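Side-chain contact in delta-1-pyrroline-5-carboxylate dehydrogenase, mitochondrial (Mus musculus, PDB 4E3X), which catalyses the NAD-dependent, irreversible oxidation of glutamate gamma-semialdehyde, formed from pyrroline-5-carboxylate, to glutamate in mitochondrial proline breakdown: residues K52-L57 / D379-F384. Residues are numbered along the deposited sequence; the frame is centred on the assembly and turned at random.
Sequences KALKDL and DPAEDF
Leu54, near the C-terminal end of helix 45-55, carries this contact alone on its side, dividing its two methyls between Ala381 and Phe384 of the loop that joins helix 361-372 to helix 394-409. Just before it, Ala53 packs on Ala141 and Ala145 of helix 140-151. At Leu54 CG stands anti to the carbonyl carbon (chi1 -72°), a torsion that carries the isobutyl fork out to the loop. There CD2 rests 4.0 Å from CB of Ala381, methyl against methyl, while CD1 meets the rim of the Phe384 ring in the ring plane, 3.8 Å from CZ and 3.9 Å from CE1. Leu54 and Phe384 approach from opposite directions; the leucine also touches Val149. Further on, Leu57 packs on Ala145, and helix 140-151 thus touches Ala53, Leu54 and Leu57 alike.

Across the contact no hydrogen bond forms; the loop carries bonds of its own. OD1 of Asp379 accepts a hydrogen bond from N of Ala381 at 2.8 Å, nearly along its C-O axis though bent at the hydrogen (130°), and another from N of Glu382 at 3.0 Å, from well above the carboxylate plane. Phe384 also packs on Tyr561 of the second subunit, placing the contact beside the dimer interface. Away from the active site and the NAD-binding residues, this is apolar packing of an N-terminal helix against a connecting loop with an Asx turn and Asx motif at Asp379.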
ATOM      1  N   LYS B  52       7.601  38.661  19.527  1.00 15.66           N
ATOM      2  CA  LYS B  52       8.101  38.250  20.831  1.00 16.23           C
ATOM      3  C   LYS B  52       8.820  36.905  20.748  1.00 15.95           C
ATOM      4  O   LYS B  52       9.898  36.730  21.312  1.00 15.45           O
ATOM      5  CB  LYS B  52       6.957  38.180  21.847  1.00 16.47           C
ATOM      6  N   ALA B  53       8.223  35.954  20.037  1.00 15.53           N
ATOM      7  CA  ALA B  53       8.826  34.631  19.895  1.00 15.21           C
ATOM      8  C   ALA B  53      10.159  34.677  19.142  1.00 14.78           C
ATOM      9  O   ALA B  53      11.076  33.920  19.446  1.00 15.31           O
ATOM     10  CB  ALA B  53       7.859  33.670  19.227  1.00 14.73           C
ATOM     11  N   LEU B  54      10.264  35.565  18.158  1.00 13.94           N
ATOM     12  CA  LEU B  54      11.519  35.743  17.433  1.00 13.70           C
ATOM     13  C   LEU B  54      12.575  36.340  18.347  1.00 13.84           C
ATOM     14  O   LEU B  54      13.736  35.927  18.332  1.00 14.28           O
ATOM     15  CB  LEU B  54      11.317  36.644  16.217  1.00 12.46           C
ATOM     16  CG  LEU B  54      10.543  35.986  15.073  1.00 12.57           C
ATOM     17  CD1 LEU B  54      10.095  37.034  14.057  1.00 13.24           C
ATOM     18  CD2 LEU B  54      11.388  34.910  14.407  1.00 13.48           C
ATOM     19  N   LYS B  55      12.163  37.318  19.147  1.00 13.93           N
ATOM     20  CA  LYS B  55      13.056  37.903  20.134  1.00 15.76           C
ATOM     21  C   LYS B  55      13.536  36.838  21.127  1.00 15.62           C
ATOM     22  O   LYS B  55      14.688  36.865  21.550  1.00 17.12           O
ATOM     23  CB  LYS B  55      12.352  39.043  20.864  1.00 16.12           C
ATOM     24  N   ASP B  56      12.657  35.894  21.474  1.00 15.38           N
ATOM     25  CA  ASP B  56      12.995  34.813  22.408  1.00 16.34           C
ATOM     26  C   ASP B  56      14.086  33.880  21.876  1.00 15.55           C
ATOM     27  O   ASP B  56      14.663  33.109  22.640  1.00 16.24           O
ATOM     28  CB  ASP B  56      11.761  33.962  22.736  1.00 19.39           C
ATOM     29  CG  ASP B  56      10.771  34.667  23.640  1.00 22.15           C
ATOM     30  OD1 ASP B  56      11.170  35.612  24.352  1.00 22.48           O
ATOM     31  OD2 ASP B  56       9.586  34.256  23.645  1.00 23.64           O
ATOM     32  N   LEU B  57      14.347  33.933  20.572  1.00 13.45           N
ATOM     33  CA  LEU B  57      15.309  33.031  19.938  1.00 12.21           C
ATOM     34  C   LEU B  57      16.621  33.726  19.615  1.00 12.90           C
ATOM     35  O   LEU B  57      17.637  33.075  19.355  1.00 12.54           O
ATOM     36  CB  LEU B  57      14.734  32.445  18.649  1.00 11.73           C
ATOM     37  CG  LEU B  57      13.565  31.478  18.810  1.00 11.95           C
ATOM     38  CD1 LEU B  57      13.075  31.021  17.452  1.00 12.28           C
ATOM     39  CD2 LEU B  57      13.986  30.279  19.630  1.00 12.24           C
ATOM     40  N   ASP B 379      16.838  39.075   5.697  1.00 12.34           N
ATOM     41  CA  ASP B 379      16.600  38.446   6.994  1.00 12.60           C
ATOM     42  C   ASP B 379      15.103  38.470   7.285  1.00 12.15           C
ATOM     43  O   ASP B 379      14.517  39.545   7.419  1.00 13.76           O
ATOM     44  CB  ASP B 379      17.393  39.235   8.046  1.00 14.39           C
ATOM     45  CG  ASP B 379      17.219  38.712   9.463  1.00 14.94           C
ATOM     46  OD1 ASP B 379      16.155  38.167   9.812  1.00 13.99           O
ATOM     47  OD2 ASP B 379      18.167  38.884  10.258  1.00 17.15           O
ATOM     48  N   PRO B 380      14.475  37.282   7.386  1.00 11.86           N
ATOM     49  CA  PRO B 380      13.014  37.219   7.530  1.00 11.68           C
ATOM     50  C   PRO B 380      12.534  37.579   8.934  1.00 12.84           C
ATOM     51  O   PRO B 380      11.370  37.945   9.103  1.00 13.07           O
ATOM     52  CB  PRO B 380      12.707  35.749   7.242  1.00 11.90           C
ATOM     53  CG  PRO B 380      13.930  35.021   7.726  1.00 11.91           C
ATOM     54  CD  PRO B 380      15.097  35.945   7.435  1.00 12.20           C
ATOM     55  N   ALA B 381      13.418  37.485   9.921  1.00 13.14           N
ATOM     56  CA  ALA B 381      13.062  37.833  11.290  1.00 14.96           C
ATOM     57  C   ALA B 381      13.119  39.344  11.493  1.00 16.43           C
ATOM     58  O   ALA B 381      12.312  39.915  12.231  1.00 18.44           O
ATOM     59  CB  ALA B 381      13.985  37.123  12.273  1.00 15.07           C
ATOM     60  N   GLU B 382      14.074  39.994  10.833  1.00 17.11           N
ATOM     61  CA  GLU B 382      14.275  41.427  11.004  1.00 19.84           C
ATOM     62  C   GLU B 382      13.421  42.248  10.050  1.00 19.89           C
ATOM     63  O   GLU B 382      12.966  43.344  10.392  1.00 21.68           O
ATOM     64  CB  GLU B 382      15.748  41.786  10.816  1.00 22.60           C
ATOM     65  CG  GLU B 382      16.681  41.124  11.812  1.00 26.38           C
ATOM     66  CD  GLU B 382      16.293  41.385  13.254  1.00 28.69           C
ATOM     67  OE1 GLU B 382      15.989  42.554  13.585  1.00 29.32           O
ATOM     68  OE2 GLU B 382      16.294  40.417  14.053  1.00 29.73           O
ATOM     69  N   ASP B 383      13.214  41.718   8.852  1.00 19.87           N
ATOM     70  CA  ASP B 383      12.506  42.444   7.807  1.00 20.71           C
ATOM     71  C   ASP B 383      11.341  41.613   7.282  1.00 19.99           C
ATOM     72  O   ASP B 383      11.531  40.700   6.474  1.00 19.46           O
ATOM     73  CB  ASP B 383      13.472  42.777   6.668  1.00 22.93           C
ATOM     74  CG  ASP B 383      12.874  43.723   5.639  1.00 24.36           C
ATOM     75  OD1 ASP B 383      11.652  43.983   5.682  1.00 24.72           O
ATOM     76  OD2 ASP B 383      13.633  44.203   4.774  1.00 25.65           O
ATOM     77  N   PHE B 384      10.135  41.938   7.732  1.00 19.92           N
ATOM     78  CA  PHE B 384       8.946  41.225   7.279  1.00 20.84           C
ATOM     79  C   PHE B 384       8.589  41.552   5.828  1.00 21.51           C
ATOM     80  O   PHE B 384       7.670  40.953   5.269  1.00 22.18           O
ATOM     81  CB  PHE B 384       7.747  41.489   8.199  1.00 21.15           C
ATOM     82  CG  PHE B 384       7.799  40.733   9.503  1.00 20.83           C
ATOM     83  CD1 PHE B 384       8.915  39.989   9.852  1.00 20.13           C
ATOM     84  CD2 PHE B 384       6.721  40.759  10.374  1.00 21.35           C
ATOM     85  CE1 PHE B 384       8.957  39.292  11.051  1.00 20.82           C
ATOM     86  CE2 PHE B 384       6.754  40.066  11.574  1.00 21.12           C
ATOM     87  CZ  PHE B 384       7.875  39.329  11.912  1.00 20.75           C
TER